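Exo-poly-alpha-D-galacturonosidase (Thermotoga maritima, PDB 3JUR) is a family 28 glycosidase with a parallel beta-helix fold that probably hydrolyses polygalacturonate, the pectin backbone, from its chain ends. Local coordinates at residues 90-104 with 183-197. Sequence-based numbering, arbitrary orientation.
Sequences FIPDPERYLPVVLTR and GKGHYLRPSFVQFYR
Strand 193-196 of the parallel beta-helix, a fold shared by family 28 glycosidases, meets a long loop that leaves strand 87-90 of the same helix and ends in strand 103-105. Leu102, at the corner, and Thr103 and Arg104, in strand 103-105, lie against Gln194, Tyr196 and Arg197. Leu102 sets CG over one face of the Tyr196 ring, near its rim. Its CD2 lies over one face of the Arg197 guanidinium, 3.5 Å from Arg197 NH1. That guanidinium also forms a salt bridge with Asp121 through NE. Tyr196 OH accepts a nearly straight bond from Arg104 NE (3.2 Å, 169° at the hydrogen). The hydroxyl lies in the guanidinium plane, and the ring is turned 63° from that plane. Glu109, on the neighbouring strand 108-112, is also hydrogen-bonded to Tyr196 OH. A phenylalanine in place of Tyr196 would probably leave Arg104 NE and Glu109 without the hydroxyl that both of them bind.

Inside the beta-helix, Phe90 CE1 meets Phe192 CE2 at 3.6 Å. The two ring planes are perpendicular, with centroids 5.6 Å apart. The type II turn from Gly183 to His186 packs against Leu98 and Val100. Gly183, whose phi is positive, brings its bare CA against Leu98 CD2 and Val100 CG1, 4.0 Å from the latter. Leu98 CD1 touches Lys184 CB, while Glu95 OE1 lies near the Lys184 chain. The charged ends of that pair stay beyond salt-bridge range.

With chi1 at -169°, the Gln194 chain runs out straight from the strand, and its amide reaches Thr103. There, Thr103 OG1 donates to an in-plane lone pair of Gln194 OE1 at 2.6 Å.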
loop_
_atom_site.group_PDB
_atom_site.type_symbol
_atom_site.label_atom_id
_atom_site.label_comp_id
_atom_site.label_asym_id
_atom_site.label_seq_id
_atom_site.Cartn_x
_atom_site.Cartn_y
_atom_site.Cartn_z
ATOM N N PHE D 90 12.308 10.333 -51.596
ATOM C CA PHE D 90 13.678 10.073 -52.007
ATOM C C PHE D 90 13.809 8.797 -52.814
ATOM O O PHE D 90 13.257 7.765 -52.441
ATOM C CB PHE D 90 14.607 10.075 -50.795
ATOM C CG PHE D 90 14.749 11.426 -50.174
ATOM C CD1 PHE D 90 13.871 11.842 -49.174
ATOM C CD2 PHE D 90 15.730 12.305 -50.615
ATOM C CE1 PHE D 90 13.986 13.101 -48.610
ATOM C CE2 PHE D 90 15.852 13.567 -50.056
ATOM C CZ PHE D 90 14.983 13.966 -49.056
ATOM N N ILE D 91 14.522 8.886 -53.934
ATOM C CA ILE D 91 14.754 7.728 -54.799
ATOM C C ILE D 91 15.797 6.801 -54.152
ATOM O O ILE D 91 16.942 7.203 -53.941
ATOM C CB ILE D 91 15.159 8.142 -56.238
ATOM C CG1 ILE D 91 14.104 9.086 -56.841
ATOM C CG2 ILE D 91 15.334 6.904 -57.122
ATOM C CD1 ILE D 91 14.584 9.903 -58.039
ATOM N N PRO D 92 15.387 5.558 -53.824
ATOM C CA PRO D 92 16.227 4.634 -53.066
ATOM C C PRO D 92 17.245 3.868 -53.933
ATOM O O PRO D 92 17.312 2.635 -53.865
ATOM C CB PRO D 92 15.201 3.677 -52.462
ATOM C CG PRO D 92 14.128 3.600 -53.514
ATOM C CD PRO D 92 14.077 4.961 -54.154
ATOM N N ASP D 93 18.016 4.594 -54.741
ATOM C CA ASP D 93 19.151 4.021 -55.474
ATOM C C ASP D 93 20.449 4.553 -54.867
ATOM O O ASP D 93 20.745 5.744 -54.998
ATOM C CB ASP D 93 19.070 4.371 -56.964
ATOM C CG ASP D 93 20.116 3.639 -57.807
ATOM O OD1 ASP D 93 19.866 3.453 -59.011
ATOM O OD2 ASP D 93 21.185 3.247 -57.287
ATOM N N PRO D 94 21.234 3.671 -54.204
ATOM C CA PRO D 94 22.445 4.095 -53.482
ATOM C C PRO D 94 23.405 4.917 -54.341
ATOM O O PRO D 94 24.036 5.849 -53.841
ATOM C CB PRO D 94 23.089 2.767 -53.071
ATOM C CG PRO D 94 21.946 1.818 -52.984
ATOM C CD PRO D 94 21.036 2.212 -54.113
ATOM N N GLU D 95 23.494 4.570 -55.624
ATOM C CA GLU D 95 24.312 5.292 -56.601
ATOM C C GLU D 95 24.067 6.805 -56.550
ATOM O O GLU D 95 25.002 7.599 -56.678
ATOM C CB GLU D 95 24.045 4.748 -58.011
ATOM C CG GLU D 95 25.243 4.790 -58.947
ATOM C CD GLU D 95 26.142 3.559 -58.833
ATOM O OE1 GLU D 95 26.754 3.341 -57.759
ATOM O OE2 GLU D 95 26.245 2.814 -59.831
ATOM N N ARG D 96 22.810 7.190 -56.331
ATOM C CA ARG D 96 22.411 8.600 -56.231
ATOM C C ARG D 96 22.994 9.347 -55.034
ATOM O O ARG D 96 22.958 10.575 -54.996
ATOM C CB ARG D 96 20.885 8.726 -56.241
ATOM C CG ARG D 96 20.262 8.372 -57.590
ATOM C CD ARG D 96 18.754 8.441 -57.518
ATOM N NE ARG D 96 18.135 8.071 -58.783
ATOM C CZ ARG D 96 17.763 8.931 -59.727
ATOM N NH1 ARG D 96 17.938 10.239 -59.566
ATOM N NH2 ARG D 96 17.202 8.476 -60.837
ATOM N N TYR D 97 23.544 8.603 -54.076
ATOM C CA TYR D 97 24.016 9.162 -52.807
ATOM C C TYR D 97 25.543 9.218 -52.755
ATOM O O TYR D 97 26.156 9.297 -51.686
ATOM C CB TYR D 97 23.404 8.382 -51.630
ATOM C CG TYR D 97 21.894 8.456 -51.647
ATOM C CD1 TYR D 97 21.215 9.397 -50.877
ATOM C CD2 TYR D 97 21.142 7.615 -52.475
ATOM C CE1 TYR D 97 19.829 9.489 -50.917
ATOM C CE2 TYR D 97 19.754 7.700 -52.520
ATOM C CZ TYR D 97 19.105 8.639 -51.736
ATOM O OH TYR D 97 17.733 8.732 -51.771
ATOM N N LEU D 98 26.141 9.189 -53.939
ATOM C CA LEU D 98 27.576 9.347 -54.112
ATOM C C LEU D 98 27.840 10.634 -54.909
ATOM O O LEU D 98 26.952 11.098 -55.628
ATOM C CB LEU D 98 28.157 8.123 -54.832
ATOM C CG LEU D 98 28.058 6.763 -54.131
ATOM C CD1 LEU D 98 28.370 5.630 -55.105
ATOM C CD2 LEU D 98 28.969 6.694 -52.910
ATOM N N PRO D 99 29.054 11.215 -54.799
ATOM C CA PRO D 99 30.222 10.749 -54.040
ATOM C C PRO D 99 30.016 10.722 -52.532
ATOM O O PRO D 99 29.092 11.364 -52.006
ATOM C CB PRO D 99 31.320 11.761 -54.409
ATOM C CG PRO D 99 30.600 12.948 -54.942
ATOM C CD PRO D 99 29.373 12.409 -55.604
ATOM N N VAL D 100 30.884 9.974 -51.853
ATOM C CA VAL D 100 30.892 9.890 -50.393
ATOM C C VAL D 100 31.068 11.270 -49.752
ATOM O O VAL D 100 31.754 12.130 -50.297
ATOM C CB VAL D 100 31.989 8.909 -49.876
ATOM C CG1 VAL D 100 31.632 7.471 -50.225
ATOM C CG2 VAL D 100 33.369 9.264 -50.448
ATOM N N VAL D 101 30.417 11.477 -48.611
ATOM C CA VAL D 101 30.543 12.723 -47.851
ATOM C C VAL D 101 30.965 12.421 -46.414
ATOM O O VAL D 101 30.839 11.282 -45.958
ATOM C CB VAL D 101 29.219 13.544 -47.843
ATOM C CG1 VAL D 101 28.821 13.948 -49.255
ATOM C CG2 VAL D 101 28.083 12.776 -47.142
ATOM N N LEU D 102 31.469 13.435 -45.711
ATOM C CA LEU D 102 31.776 13.311 -44.290
ATOM C C LEU D 102 30.493 13.036 -43.529
ATOM O O LEU D 102 29.541 13.814 -43.598
ATOM C CB LEU D 102 32.442 14.582 -43.750
ATOM C CG LEU D 102 32.726 14.664 -42.243
ATOM C CD1 LEU D 102 33.779 13.648 -41.792
ATOM C CD2 LEU D 102 33.163 16.073 -41.879
ATOM N N THR D 103 30.476 11.918 -42.811
ATOM C CA THR D 103 29.291 11.491 -42.078
ATOM C C THR D 103 29.692 10.595 -40.896
ATOM O O THR D 103 30.857 10.590 -40.472
ATOM C CB THR D 103 28.220 10.834 -43.029
ATOM O OG1 THR D 103 26.972 10.674 -42.339
ATOM C CG2 THR D 103 28.687 9.484 -43.584
ATOM N N ARG D 104 28.736 9.851 -40.362
ATOM C CA ARG D 104 28.988 9.051 -39.180
ATOM C C ARG D 104 28.134 7.790 -39.225
ATOM O O ARG D 104 26.993 7.830 -39.684
ATOM C CB ARG D 104 28.683 9.886 -37.930
ATOM C CG ARG D 104 29.665 9.667 -36.793
ATOM C CD ARG D 104 29.341 10.500 -35.568
ATOM N NE ARG D 104 30.254 11.628 -35.431
ATOM C CZ ARG D 104 30.652 12.139 -34.270
ATOM N NH1 ARG D 104 30.231 11.617 -33.119
ATOM N NH2 ARG D 104 31.482 13.171 -34.260
ATOM N N GLY D 183 30.833 3.632 -48.924
ATOM C CA GLY D 183 29.941 3.872 -50.055
ATOM C C GLY D 183 29.818 2.664 -50.962
ATOM O O GLY D 183 29.468 1.574 -50.500
ATOM N N LYS D 184 30.122 2.867 -52.247
ATOM C CA LYS D 184 29.990 1.849 -53.299
ATOM C C LYS D 184 30.757 0.571 -52.958
ATOM O O LYS D 184 31.957 0.611 -52.661
ATOM C CB LYS D 184 30.468 2.416 -54.647
ATOM C CG LYS D 184 29.996 1.660 -55.886
ATOM C CD LYS D 184 30.728 2.164 -57.133
ATOM C CE LYS D 184 29.963 1.869 -58.419
ATOM N NZ LYS D 184 30.025 0.448 -58.856
ATOM N N GLY D 185 30.052 -0.558 -53.005
ATOM C CA GLY D 185 30.635 -1.861 -52.671
ATOM C C GLY D 185 30.598 -2.168 -51.179
ATOM O O GLY D 185 31.084 -3.210 -50.741
ATOM N N HIS D 186 30.028 -1.252 -50.403
ATOM C CA HIS D 186 29.896 -1.421 -48.956
ATOM C C HIS D 186 28.456 -1.196 -48.524
ATOM O O HIS D 186 27.665 -0.606 -49.264
ATOM C CB HIS D 186 30.869 -0.503 -48.213
ATOM C CG HIS D 186 32.295 -0.744 -48.584
ATOM N ND1 HIS D 186 33.101 -1.634 -47.907
ATOM C CD2 HIS D 186 33.047 -0.255 -49.599
ATOM C CE1 HIS D 186 34.295 -1.666 -48.474
ATOM N NE2 HIS D 186 34.288 -0.836 -49.502
ATOM N N TYR D 187 28.116 -1.673 -47.328
ATOM C CA TYR D 187 26.710 -1.815 -46.948
ATOM C C TYR D 187 26.333 -1.105 -45.648
ATOM O O TYR D 187 25.629 -1.658 -44.796
ATOM C CB TYR D 187 26.319 -3.302 -46.957
ATOM C CG TYR D 187 26.536 -3.936 -48.318
ATOM C CD1 TYR D 187 25.515 -3.961 -49.266
ATOM C CD2 TYR D 187 27.777 -4.483 -48.669
ATOM C CE1 TYR D 187 25.719 -4.525 -50.528
ATOM C CE2 TYR D 187 27.988 -5.041 -49.921
ATOM C CZ TYR D 187 26.955 -5.061 -50.844
ATOM O OH TYR D 187 27.157 -5.620 -52.076
ATOM N N LEU D 188 26.803 0.135 -45.522
ATOM C CA LEU D 188 26.465 0.993 -44.392
ATOM C C LEU D 188 25.442 2.048 -44.822
ATOM O O LEU D 188 25.767 2.962 -45.594
ATOM C CB LEU D 188 27.727 1.658 -43.830
ATOM C CG LEU D 188 28.902 0.744 -43.442
ATOM C CD1 LEU D 188 30.137 1.572 -43.111
ATOM C CD2 LEU D 188 28.534 -0.174 -42.272
ATOM N N ARG D 189 24.209 1.899 -44.333
ATOM C CA ARG D 189 23.116 2.845 -44.609
ATOM C C ARG D 189 23.431 4.261 -44.122
ATOM O O ARG D 189 24.156 4.434 -43.145
ATOM C CB ARG D 189 21.822 2.384 -43.941
ATOM C CG ARG D 189 21.186 1.141 -44.539
ATOM C CD ARG D 189 20.184 0.575 -43.543
ATOM N NE ARG D 189 20.845 0.001 -42.371
ATOM C CZ ARG D 189 20.289 -0.109 -41.164
ATOM N NH1 ARG D 189 19.052 0.329 -40.936
ATOM N NH2 ARG D 189 20.980 -0.652 -40.174
ATOM N N PRO D 190 22.892 5.281 -44.813
ATOM C CA PRO D 190 23.061 6.662 -44.368
ATOM C C PRO D 190 21.941 7.089 -43.407
ATOM O O PRO D 190 20.881 6.457 -43.385
ATOM C CB PRO D 190 22.962 7.445 -45.673
ATOM C CG PRO D 190 22.015 6.645 -46.509
ATOM C CD PRO D 190 22.245 5.205 -46.142
ATOM N N SER D 191 22.185 8.138 -42.619
ATOM C CA SER D 191 21.130 8.789 -41.834
ATOM C C SER D 191 20.116 9.441 -42.785
ATOM O O SER D 191 20.415 9.656 -43.966
ATOM C CB SER D 191 21.723 9.847 -40.902
ATOM O OG SER D 191 22.496 9.271 -39.859
ATOM N N PHE D 192 18.919 9.738 -42.284
ATOM C CA PHE D 192 17.917 10.434 -43.086
ATOM C C PHE D 192 18.261 11.932 -43.158
ATOM O O PHE D 192 18.784 12.401 -44.165
ATOM C CB PHE D 192 16.507 10.205 -42.525
ATOM C CG PHE D 192 15.387 10.511 -43.495
ATOM C CD1 PHE D 192 14.266 9.686 -43.544
ATOM C CD2 PHE D 192 15.438 11.618 -44.346
ATOM C CE1 PHE D 192 13.217 9.955 -44.423
ATOM C CE2 PHE D 192 14.392 11.900 -45.224
ATOM C CZ PHE D 192 13.280 11.061 -45.266
ATOM N N VAL D 193 17.976 12.669 -42.085
ATOM C CA VAL D 193 18.298 14.094 -42.016
ATOM C C VAL D 193 19.531 14.278 -41.127
ATOM O O VAL D 193 19.522 13.891 -39.957
ATOM C CB VAL D 193 17.096 14.930 -41.465
ATOM C CG1 VAL D 193 17.441 16.419 -41.403
ATOM C CG2 VAL D 193 15.832 14.705 -42.296
ATOM N N GLN D 194 20.593 14.854 -41.685
ATOM C CA GLN D 194 21.831 15.040 -40.934
ATOM C C GLN D 194 22.377 16.451 -41.081
ATOM O O GLN D 194 22.578 16.942 -42.189
ATOM C CB GLN D 194 22.890 13.997 -41.327
ATOM C CG GLN D 194 24.117 13.954 -40.396
ATOM C CD GLN D 194 25.088 12.827 -40.736
ATOM O OE1 GLN D 194 25.863 12.914 -41.691
ATOM N NE2 GLN D 194 25.053 11.762 -39.942
ATOM N N PHE D 195 22.573 17.101 -39.937
ATOM C CA PHE D 195 23.277 18.372 -39.848
ATOM C C PHE D 195 24.623 18.071 -39.211
ATOM O O PHE D 195 24.685 17.599 -38.071
ATOM C CB PHE D 195 22.495 19.364 -38.976
ATOM C CG PHE D 195 21.099 19.636 -39.466
ATOM C CD1 PHE D 195 20.864 20.621 -40.424
ATOM C CD2 PHE D 195 20.014 18.904 -38.972
ATOM C CE1 PHE D 195 19.575 20.874 -40.896
ATOM C CE2 PHE D 195 18.719 19.151 -39.435
ATOM C CZ PHE D 195 18.503 20.137 -40.406
ATOM N N TYR D 196 25.696 18.326 -39.949
ATOM C CA TYR D 196 27.047 18.019 -39.478
ATOM C C TYR D 196 27.836 19.298 -39.203
ATOM O O TYR D 196 28.090 20.092 -40.118
ATOM C CB TYR D 196 27.782 17.135 -40.491
ATOM C CG TYR D 196 28.672 16.107 -39.842
ATOM C CD1 TYR D 196 28.242 14.786 -39.679
ATOM C CD2 TYR D 196 29.935 16.454 -39.367
ATOM C CE1 TYR D 196 29.057 13.833 -39.068
ATOM C CE2 TYR D 196 30.759 15.514 -38.760
ATOM C CZ TYR D 196 30.319 14.207 -38.613
ATOM O OH TYR D 196 31.135 13.287 -38.001
ATOM N N ARG D 197 28.205 19.485 -37.935
ATOM C CA ARG D 197 28.924 20.672 -37.458
ATOM C C ARG D 197 28.201 21.975 -37.833
ATOM O O ARG D 197 28.794 22.890 -38.418
ATOM C CB ARG D 197 30.379 20.685 -37.953
ATOM C CG ARG D 197 31.206 19.450 -37.596
ATOM C CD ARG D 197 32.696 19.696 -37.856
ATOM N NE ARG D 197 32.984 19.959 -39.267
ATOM C CZ ARG D 197 33.848 19.269 -40.013
ATOM N NH1 ARG D 197 34.538 18.263 -39.492
ATOM N NH2 ARG D 197 34.036 19.598 -41.285
#